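Local coordinates for protein glutamine cyclotransferase (PDB 6QRO) that probably cyclises N-terminal glutamine of peptides to pyroglutamate as a zinc-dependent, mammalian-like type II glutaminyl cyclase, at residues A132-S137 against Q290-E295; T215-S220 against I273-D278; L240-Y245 against L302-E307; I254-Q259 against C269-N274. All blocks are in the same frame, centred on the assembly; numbering follows the deposited sequence.

Interaction 1. Residues A132-S137 against Q290-E295; sequences ADDGGS and QNDTME. With ZN (zinc ion), chain E.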
# COMPACT_ATOMS: atom_id res chain seq x y z
N ALA A 132 -7.16 4.37 8.26
CA ALA A 132 -7.89 4.72 7.04
C ALA A 132 -6.94 5.14 5.94
O ALA A 132 -7.02 4.66 4.81
CB ALA A 132 -8.90 5.83 7.34
N ASP A 133 -6.02 6.04 6.25
CA ASP A 133 -5.04 6.41 5.25
C ASP A 133 -3.84 5.48 5.27
O ASP A 133 -3.31 5.10 4.21
CB ASP A 133 -4.63 7.86 5.47
CG ASP A 133 -3.84 8.39 4.34
OD1 ASP A 133 -4.18 8.08 3.18
OD2 ASP A 133 -2.88 9.16 4.62
N ASP A 134 -3.43 5.07 6.46
CA ASP A 134 -2.26 4.21 6.65
C ASP A 134 -2.74 2.75 6.62
O ASP A 134 -3.01 2.11 7.64
CB ASP A 134 -1.55 4.63 7.94
CG ASP A 134 -0.30 3.85 8.22
OD1 ASP A 134 0.10 3.02 7.38
OD2 ASP A 134 0.32 4.13 9.29
N GLY A 135 -2.85 2.22 5.40
CA GLY A 135 -3.47 0.93 5.17
C GLY A 135 -4.65 0.98 4.22
O GLY A 135 -4.61 0.36 3.16
N GLY A 136 -5.71 1.70 4.59
CA GLY A 136 -6.95 1.69 3.81
C GLY A 136 -6.85 2.34 2.45
O GLY A 136 -7.39 1.83 1.47
N SER A 137 -6.17 3.48 2.36
CA SER A 137 -6.17 4.24 1.11
C SER A 137 -5.50 3.45 -0.02
O SER A 137 -6.06 3.34 -1.12
CB SER A 137 -5.53 5.61 1.33
OG SER A 137 -4.15 5.52 1.64
N GLN A 290 -4.91 8.17 16.61
CA GLN A 290 -6.30 7.80 16.38
C GLN A 290 -7.05 8.86 15.57
O GLN A 290 -8.28 8.78 15.44
CB GLN A 290 -6.95 7.45 17.71
CG GLN A 290 -6.36 6.11 18.15
CD GLN A 290 -7.15 5.38 19.20
OE1 GLN A 290 -7.89 5.99 19.98
NE2 GLN A 290 -7.00 4.06 19.25
N ASN A 291 -6.33 9.86 15.06
CA ASN A 291 -6.81 10.83 14.09
C ASN A 291 -6.73 10.32 12.65
O ASN A 291 -7.13 11.04 11.73
CB ASN A 291 -5.99 12.11 14.22
CG ASN A 291 -6.17 12.78 15.56
OD1 ASN A 291 -7.19 12.59 16.22
ND2 ASN A 291 -5.18 13.53 16.00
N ASP A 292 -6.19 9.13 12.42
CA ASP A 292 -6.16 8.54 11.08
C ASP A 292 -7.49 7.83 10.81
O ASP A 292 -7.63 6.60 10.93
CB ASP A 292 -4.94 7.64 10.92
CG ASP A 292 -4.77 7.19 9.50
OD1 ASP A 292 -5.59 7.61 8.65
OD2 ASP A 292 -3.80 6.43 9.20
N THR A 293 -8.50 8.62 10.46
CA THR A 293 -9.86 8.16 10.21
C THR A 293 -10.27 8.54 8.79
O THR A 293 -9.51 9.15 8.04
CB THR A 293 -10.85 8.76 11.21
OG1 THR A 293 -10.88 10.17 11.05
CG2 THR A 293 -10.45 8.44 12.65
N MET A 294 -11.52 8.19 8.44
CA MET A 294 -12.10 8.63 7.18
C MET A 294 -12.17 10.14 7.07
O MET A 294 -12.24 10.66 5.95
CB MET A 294 -13.51 8.06 7.00
CG MET A 294 -13.58 6.59 6.70
SD MET A 294 -12.50 6.22 5.31
CE MET A 294 -13.61 6.40 3.92
N GLU A 295 -12.14 10.86 8.20
CA GLU A 295 -12.29 12.31 8.20
C GLU A 295 -11.28 12.98 7.29
O GLU A 295 -11.55 14.06 6.76
CB GLU A 295 -12.18 12.86 9.63
CG GLU A 295 -13.42 12.62 10.53
CD GLU A 295 -13.13 12.76 12.04
OE1 GLU A 295 -13.83 13.51 12.74
OE2 GLU A 295 -12.20 12.07 12.53
ZN ZN E . 1.93 2.98 9.53
O HOH W 1 3.17 4.00 8.84

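Interaction 2. Residues T215-S220 against I273-D278; sequences TFYKES and INYDPD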
# COMPACT_ATOMS: atom_id res chain seq x y z
N THR A 215 1.08 15.28 -0.63
CA THR A 215 2.09 15.62 -1.63
C THR A 215 3.08 14.48 -1.65
O THR A 215 3.72 14.19 -0.64
CB THR A 215 2.80 16.96 -1.33
OG1 THR A 215 3.47 16.92 -0.06
CG2 THR A 215 1.84 18.15 -1.39
N PHE A 216 3.23 13.83 -2.81
CA PHE A 216 4.10 12.67 -2.94
C PHE A 216 5.40 13.14 -3.57
O PHE A 216 5.48 13.37 -4.78
CB PHE A 216 3.44 11.56 -3.76
CG PHE A 216 2.04 11.25 -3.32
CD1 PHE A 216 1.79 10.77 -2.05
CD2 PHE A 216 0.97 11.46 -4.17
CE1 PHE A 216 0.51 10.48 -1.64
CE2 PHE A 216 -0.33 11.17 -3.76
CZ PHE A 216 -0.55 10.68 -2.49
N TYR A 217 6.43 13.28 -2.73
CA TYR A 217 7.76 13.55 -3.22
C TYR A 217 8.40 12.26 -3.70
O TYR A 217 7.93 11.16 -3.40
CB TYR A 217 8.64 14.17 -2.13
CG TYR A 217 8.29 15.58 -1.70
CD1 TYR A 217 7.04 15.89 -1.17
CD2 TYR A 217 9.22 16.59 -1.80
CE1 TYR A 217 6.74 17.17 -0.76
CE2 TYR A 217 8.94 17.87 -1.39
CZ TYR A 217 7.70 18.16 -0.88
OH TYR A 217 7.43 19.45 -0.49
N LYS A 218 9.48 12.40 -4.47
CA LYS A 218 10.20 11.24 -4.97
C LYS A 218 11.02 10.67 -3.83
O LYS A 218 11.91 11.35 -3.29
CB LYS A 218 11.11 11.63 -6.14
CG LYS A 218 10.41 12.38 -7.27
CD LYS A 218 11.40 12.73 -8.40
CE LYS A 218 10.70 13.12 -9.69
NZ LYS A 218 11.62 13.71 -10.71
N GLU A 219 10.69 9.45 -3.42
CA GLU A 219 11.31 8.81 -2.28
C GLU A 219 12.69 8.28 -2.66
O GLU A 219 12.89 7.79 -3.78
CB GLU A 219 10.38 7.69 -1.79
CG GLU A 219 10.70 7.05 -0.47
CD GLU A 219 11.66 5.91 -0.64
OE1 GLU A 219 12.49 5.69 0.27
OE2 GLU A 219 11.58 5.23 -1.69
N SER A 220 13.65 8.37 -1.73
CA SER A 220 15.07 8.19 -2.09
C SER A 220 15.37 6.74 -2.51
O SER A 220 16.09 6.50 -3.48
CB SER A 220 15.98 8.63 -0.94
OG SER A 220 16.13 7.61 0.03
N ILE A 273 4.06 7.65 -1.63
CA ILE A 273 3.84 7.76 -0.19
C ILE A 273 3.82 9.22 0.17
O ILE A 273 4.61 10.00 -0.36
CB ILE A 273 4.92 6.98 0.63
CG1 ILE A 273 4.74 7.19 2.13
CG2 ILE A 273 6.35 7.31 0.18
CD1 ILE A 273 5.59 6.28 2.99
N ASN A 274 2.89 9.60 1.05
CA ASN A 274 2.83 11.00 1.46
C ASN A 274 4.13 11.40 2.14
O ASN A 274 4.65 10.68 3.00
CB ASN A 274 1.66 11.23 2.41
CG ASN A 274 1.57 12.68 2.87
OD1 ASN A 274 1.63 13.62 2.04
ND2 ASN A 274 1.37 12.88 4.17
N TYR A 275 4.67 12.55 1.74
CA TYR A 275 5.80 13.12 2.47
C TYR A 275 5.33 14.44 3.06
O TYR A 275 4.95 15.36 2.31
CB TYR A 275 7.00 13.32 1.54
CG TYR A 275 8.19 14.00 2.16
CD1 TYR A 275 9.02 13.30 3.02
CD2 TYR A 275 8.54 15.31 1.84
CE1 TYR A 275 10.14 13.89 3.58
CE2 TYR A 275 9.66 15.90 2.39
CZ TYR A 275 10.46 15.18 3.26
OH TYR A 275 11.57 15.77 3.83
N ASP A 276 5.40 14.56 4.39
CA ASP A 276 5.01 15.80 5.05
C ASP A 276 6.24 16.49 5.62
O ASP A 276 6.75 16.08 6.67
CB ASP A 276 3.97 15.53 6.15
CG ASP A 276 3.20 16.78 6.54
OD1 ASP A 276 3.78 17.88 6.53
OD2 ASP A 276 2.00 16.68 6.86
N PRO A 277 6.66 17.61 5.03
CA PRO A 277 7.93 18.24 5.43
C PRO A 277 7.85 19.06 6.71
O PRO A 277 8.89 19.50 7.20
CB PRO A 277 8.27 19.12 4.22
CG PRO A 277 6.95 19.43 3.59
CD PRO A 277 6.08 18.22 3.82
N ASP A 278 6.65 19.27 7.26
CA ASP A 278 6.44 20.12 8.42
C ASP A 278 6.41 19.35 9.73
O ASP A 278 6.38 19.97 10.80
CB ASP A 278 5.12 20.88 8.27
CG ASP A 278 5.05 21.67 6.98
OD1 ASP A 278 6.05 21.72 6.26
OD2 ASP A 278 4.01 22.29 6.72
O HOH W 2 6.20 9.00 -3.11
O HOH W 3 7.33 11.02 -0.64

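Interaction 3. Residues L240-Y245 against L302-E307; sequences LGYGKY and LKAVGE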
# COMPACT_ATOMS: atom_id res chain seq x y z
N LEU A 240 -1.18 14.54 -16.83
CA LEU A 240 -2.61 14.50 -16.54
C LEU A 240 -3.08 15.70 -15.74
O LEU A 240 -4.28 15.84 -15.50
CB LEU A 240 -2.97 13.23 -15.76
CG LEU A 240 -2.71 11.89 -16.43
CD1 LEU A 240 -2.82 10.81 -15.38
CD2 LEU A 240 -3.70 11.64 -17.56
N GLY A 241 -2.16 16.57 -15.32
CA GLY A 241 -2.51 17.70 -14.49
C GLY A 241 -2.36 17.47 -13.00
O GLY A 241 -2.96 18.21 -12.21
N TYR A 242 -1.59 16.46 -12.58
CA TYR A 242 -1.48 16.12 -11.16
C TYR A 242 -0.10 16.42 -10.59
O TYR A 242 0.34 15.77 -9.64
CB TYR A 242 -1.87 14.65 -10.93
CG TYR A 242 -3.31 14.38 -11.35
CD1 TYR A 242 -4.36 15.11 -10.81
CD2 TYR A 242 -3.61 13.40 -12.31
CE1 TYR A 242 -5.66 14.89 -11.19
CE2 TYR A 242 -4.92 13.17 -12.70
CZ TYR A 242 -5.93 13.93 -12.13
OH TYR A 242 -7.25 13.72 -12.49
N GLY A 243 0.59 17.41 -11.15
CA GLY A 243 1.86 17.86 -10.61
C GLY A 243 1.75 18.49 -9.23
O GLY A 243 2.76 18.56 -8.52
N LYS A 244 0.57 18.99 -8.86
CA LYS A 244 0.38 19.50 -7.51
C LYS A 244 0.40 18.38 -6.48
O LYS A 244 0.62 18.65 -5.30
CB LYS A 244 -0.94 20.27 -7.38
CG LYS A 244 -2.19 19.38 -7.30
CD LYS A 244 -3.44 20.25 -7.19
CE LYS A 244 -4.29 19.82 -6.01
NZ LYS A 244 -5.53 20.61 -5.89
N TYR A 245 0.16 17.13 -6.91
CA TYR A 245 0.23 15.96 -6.05
C TYR A 245 1.59 15.28 -6.11
O TYR A 245 2.21 15.06 -5.07
CB TYR A 245 -0.86 14.96 -6.44
CG TYR A 245 -2.22 15.48 -6.09
CD1 TYR A 245 -2.63 15.54 -4.78
CD2 TYR A 245 -3.09 15.95 -7.07
CE1 TYR A 245 -3.85 16.04 -4.43
CE2 TYR A 245 -4.34 16.44 -6.73
CZ TYR A 245 -4.71 16.48 -5.41
OH TYR A 245 -5.92 16.98 -5.03
N LEU A 302 -7.32 10.76 -3.96
CA LEU A 302 -7.52 9.42 -4.52
C LEU A 302 -7.57 9.46 -6.04
O LEU A 302 -7.00 8.58 -6.71
CB LEU A 302 -8.81 8.80 -3.98
CG LEU A 302 -9.02 8.59 -2.48
CD1 LEU A 302 -10.39 7.96 -2.22
CD2 LEU A 302 -7.90 7.74 -1.90
N LYS A 303 -8.25 10.47 -6.58
CA LYS A 303 -8.43 10.65 -8.02
C LYS A 303 -7.09 10.82 -8.71
O LYS A 303 -6.82 10.19 -9.73
CB LYS A 303 -9.33 11.87 -8.25
CG LYS A 303 -9.71 12.22 -9.69
CD LYS A 303 -10.63 11.17 -10.28
CE LYS A 303 -11.30 11.62 -11.58
NZ LYS A 303 -12.36 10.63 -11.98
N ALA A 304 -6.23 11.68 -8.16
CA ALA A 304 -4.91 11.91 -8.75
C ALA A 304 -4.11 10.62 -8.86
O ALA A 304 -3.57 10.30 -9.93
CB ALA A 304 -4.14 12.93 -7.92
N VAL A 305 -4.01 9.87 -7.76
CA VAL A 305 -3.21 8.66 -7.77
C VAL A 305 -3.83 7.63 -8.70
O VAL A 305 -3.13 6.99 -9.50
CB VAL A 305 -3.04 8.11 -6.34
CG1 VAL A 305 -2.24 6.82 -6.35
CG2 VAL A 305 -2.37 9.12 -5.46
N GLY A 306 -5.15 7.45 -8.62
CA GLY A 306 -5.79 6.42 -9.42
C GLY A 306 -5.71 6.70 -10.92
O GLY A 306 -5.39 5.82 -11.72
N GLU A 307 -6.00 7.94 -11.30
CA GLU A 307 -5.91 8.33 -12.71
C GLU A 307 -4.49 8.15 -13.24
O GLU A 307 -4.30 7.68 -14.37
CB GLU A 307 -6.32 9.79 -12.85
CG GLU A 307 -7.81 10.09 -12.64
CD GLU A 307 -8.66 9.79 -13.87
OE1 GLU A 307 -8.08 9.56 -14.95
OE2 GLU A 307 -9.90 9.80 -13.75

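Interaction 4. Residues I254-Q259 against C269-N274; sequences IVDDHQ and CLDIIN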
# COMPACT_ATOMS: atom_id res chain seq x y z
N ILE A 254 12.71 6.06 3.04
CA ILE A 254 11.57 5.50 3.76
C ILE A 254 11.66 3.99 3.83
O ILE A 254 11.88 3.33 2.81
CB ILE A 254 10.23 5.94 3.14
CG1 ILE A 254 10.16 7.45 3.09
CG2 ILE A 254 9.06 5.41 3.96
CD1 ILE A 254 10.04 8.09 4.45
N VAL A 255 11.55 3.45 5.05
CA VAL A 255 11.35 2.02 5.23
C VAL A 255 9.92 1.67 4.83
O VAL A 255 8.96 2.18 5.41
CB VAL A 255 11.64 1.63 6.69
CG1 VAL A 255 11.24 0.17 6.97
CG2 VAL A 255 13.11 1.90 7.02
N ASP A 256 9.77 0.87 3.77
CA ASP A 256 8.43 0.47 3.35
C ASP A 256 8.49 -0.85 2.59
O ASP A 256 9.57 -1.36 2.28
CB ASP A 256 7.76 1.54 2.49
CG ASP A 256 6.28 1.63 2.75
OD1 ASP A 256 5.69 0.63 3.21
OD2 ASP A 256 5.70 2.70 2.51
N ASP A 257 7.30 -1.36 2.25
CA ASP A 257 7.20 -2.67 1.61
C ASP A 257 8.02 -2.74 0.33
O ASP A 257 8.52 -3.80 -0.03
CB ASP A 257 5.73 -3.01 1.32
CG ASP A 257 4.95 -3.32 2.58
OD1 ASP A 257 5.46 -4.10 3.40
OD2 ASP A 257 3.83 -2.80 2.76
N HIS A 258 8.19 -1.61 -0.36
CA HIS A 258 8.93 -1.64 -1.63
C HIS A 258 10.41 -1.94 -1.41
O HIS A 258 11.07 -2.46 -2.31
CB HIS A 258 8.69 -0.34 -2.39
CG HIS A 258 9.28 0.87 -1.75
ND1 HIS A 258 9.10 1.18 -0.42
CD2 HIS A 258 10.03 1.88 -2.27
CE1 HIS A 258 9.71 2.31 -0.14
NE2 HIS A 258 10.29 2.75 -1.24
N GLN A 259 10.95 -1.61 -0.23
CA GLN A 259 12.33 -1.95 0.11
C GLN A 259 12.55 -3.46 0.17
O GLN A 259 13.55 -3.99 -0.33
CB GLN A 259 12.69 -1.32 1.45
CG GLN A 259 13.95 -1.88 2.10
CD GLN A 259 14.19 -1.35 3.50
OE1 GLN A 259 14.95 -1.93 4.28
NE2 GLN A 259 13.52 -0.24 3.84
N CYS A 269 11.19 -1.07 -7.71
CA CYS A 269 9.93 -0.71 -7.06
C CYS A 269 9.98 0.75 -6.62
O CYS A 269 11.01 1.24 -6.14
CB CYS A 269 9.64 -1.61 -5.86
SG CYS A 269 9.35 -3.35 -6.27
N LEU A 270 8.84 1.42 -6.76
CA LEU A 270 8.67 2.79 -6.35
C LEU A 270 7.59 2.85 -5.28
O LEU A 270 6.75 1.95 -5.18
CB LEU A 270 8.31 3.70 -7.55
CG LEU A 270 6.98 3.47 -8.28
CD1 LEU A 270 5.96 4.50 -7.80
CD2 LEU A 270 7.12 3.50 -9.82
N ASP A 271 7.66 3.87 -4.44
CA ASP A 271 6.68 4.10 -3.39
C ASP A 271 6.00 5.42 -3.66
O ASP A 271 6.67 6.45 -3.81
CB ASP A 271 7.33 4.09 -1.99
CG ASP A 271 6.31 3.97 -0.87
OD1 ASP A 271 5.08 3.91 -1.15
OD2 ASP A 271 6.73 3.88 0.30
N ILE A 272 4.69 5.39 -3.81
CA ILE A 272 3.90 6.61 -3.81
C ILE A 272 3.43 6.75 -2.37
O ILE A 272 2.57 6.00 -1.91
CB ILE A 272 2.74 6.53 -4.81
CG1 ILE A 272 3.27 6.16 -6.20
CG2 ILE A 272 2.03 7.88 -4.88
CD1 ILE A 272 2.20 6.07 -7.30
N ILE A 273 4.06 7.65 -1.63
CA ILE A 273 3.84 7.76 -0.19
C ILE A 273 3.82 9.22 0.17
O ILE A 273 4.61 10.00 -0.36
CB ILE A 273 4.92 6.98 0.63
CG1 ILE A 273 4.74 7.19 2.13
CG2 ILE A 273 6.35 7.31 0.18
CD1 ILE A 273 5.59 6.28 2.99
N ASN A 274 2.89 9.60 1.05
CA ASN A 274 2.83 11.00 1.46
C ASN A 274 4.13 11.40 2.14
O ASN A 274 4.65 10.68 3.00
CB ASN A 274 1.66 11.23 2.41
CG ASN A 274 1.57 12.68 2.87
OD1 ASN A 274 1.63 13.62 2.04
ND2 ASN A 274 1.37 12.88 4.17

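Interaction 1. Residues A132-S137 against Q290-E295
The carboxylate of D292 receives two successive backbone N-H groups, those of D133 and D134, one on each oxygen. These belong to the first turn of helix 132-151, the helix of this M28-type zinc-peptidase fold whose start carries zinc ligand D134. The D133 N to D292 OD1 bond is 2.9 Å long and nearly straight, at 163°, whereas D134 N reaches D292 OD2 at 3.1 Å through a more bent angle of 144°. Both donors come from the syn side; OD2 uses its syn lone pair, while D133 N stands somewhat out of the carboxylate plane. D292 has its CG anti to the backbone N (chi1 -171°), which carries its carboxylate to the turn.

D292 is thus placed as a second-shell residue, consistent with its steadying the backbone from which D134 reaches the metal. D134 OD2 binds the zinc ion at 2.0 Å, alongside D167, H288 and a water, and D134 OD1 is hydrogen-bonded to H109. D133 turns its carboxylate away from the contact, where OD1 takes the backbone N-H of G210.

Beside these bonds, the methyl of A132 packs against the loop backbone, with CB 3.4 Å from T293 C. M294 adds a looser touch, its SD 4.2 Å from A132 CB, and its side chain continues onto helix 31-43. The loop itself is braced by an ST turn: E295 N donates to T293 OG1, which in turn donates to E295 OE2 at 2.7 Å, on the anti lone pair.

Interaction 2. Residues T215-S220 against I273-D278
Y275 drives the edge of its ring into the face of Y217. The centroids lie 4.8 Å apart with the planes at 63°, an edge-to-face pair whose contact lies toward the rim of the Y217 ring: Y275 CD2 stands over that face, 3.4 Å from Y217 CD1. The Y275 ring gets there because its CG is anti to the backbone N (chi1 176°). F216 behaves differently, meeting the other segment with its ring edge, where CD1 comes 3.4 Å from I273 O and the backbone N of N274 lies close to the ring plane.

These contacts join the short strand 216-218, which pairs with the chain at 245-251, to the loop that leaves edge strand 269-273 of the central sheet. T215, just before the strand, is bound to the loop by its backbone at two points: its N donates to N274 OD1 at 3.2 Å, in the carbonyl plane of the amide, and its O accepts Y275 N at 3.0 Å in an almost straight bond of 172°. T215 OG1 adds a weak bond to Y275 O. Further along, two waters bridge the backbones: water 2 accepts from I273 N and is bonded to Y217 O, and water 3 lies between Y217 O and I273 O, 2.9 Å from the latter.

Interaction 3. Residues L240-Y245 against L302-E307
Y242, in the loop that follows a Schellman motif, lies flat against A304 of helix 299-314; G241, with positive phi, ends helix 227-239, and the chain then runs past helix 299-314. A304 CA sits 3.8 Å from the centroid of the Y242 ring and only 7° off its normal, a CH-pi contact centred over the face. The opposite face has L240 O over its rim, so the ring is held between its own turn and the helix.

Y242 and Y245 both place CG anti to the carbonyl carbon (chi1 -60° for Y242), and a backbone bond from Y245 N to Y242 O ties their turn. Each ring has the methyl of A304 over one face: CB is 3.6 Å from Y242 CD1 and 3.3 Å from Y245 CD2. At the far end of Y242, OH comes 3.7 Å from E307 CG. The chain of E307 bends at chi2 (-81°), and that of K303 also bends at chi2, bringing their tips together in a weakly bonded salt bridge; K303 NZ also donates to F29 O. L240 closes the contact with its CD1 3.6 Å from E307 O.

Interaction 4. Residues I254-Q259 against C269-N274
H258 lays the face of its imidazole over the CB of D271, which stands 3.4 Å from the ring centroid and 13° off the normal, a CH-pi contact over the ring centre. It joins the start of helix 257-265 to strand 269-273, the edge strand of the mixed central sheet in this alpha/beta fold, which the chain enters soon after leaving that helix. H258 CG takes the crowded position between the backbone N and the carbonyl carbon (chi1 68°), which brings the imidazole against the strand. Its NE2 is held by a hydrogen bond with E219 OE2, and the other oxygen of E219 takes the N-H of I254, so the two oxygens of one acid hold I254 and H258 of the same segment. At the start of the strand, C269 CB packs on H258 CB at 3.8 Å.

The carboxylates of D256 and D271 meet at 2.7 Å between OD2 and OD2, their planes 68° apart. D256 is surrounded by acids: D207 approaches its OD2 and E166 its OD1, and its side chain lies about 8 Å from the zinc ion. This cluster is consistent with the acidic groups found beside the metal in type II glutaminyl cyclases. The D256 carboxylate also takes the backbone N-H of the next residue, OD1 accepting D257 N at 2.7 Å, while D256 O takes Q259 N as the helix begins.

At the other end of the contact, the CD1 methyl of I273 meets both I254 and D256, 3.7 Å from I254 CG2 and, tip to tip, 3.6 Å from D256 OD2.

In the fold
Interactions 2 and 4 end on the same chain segment, sharing I273 and N274 at the end of edge strand 269-273, and lie about 10 Å apart between centres; E219 joins the two. Interaction 3 touches interaction 2 through F216, whose N lies 2.8 Å from Y245 O and whose ring packs on V305 of helix 299-314. Interaction 1 stays separate, its centre about 17 to 19 Å from the others. Along the chain, interactions 2 and 4 are nested within interaction 1, interaction 3 alternates with interactions 1 and 2, and interaction 4 is nested inside 3. Interaction 1 holds a zinc ligand, and interaction 4 comes within about 8 Å of the metal through D256.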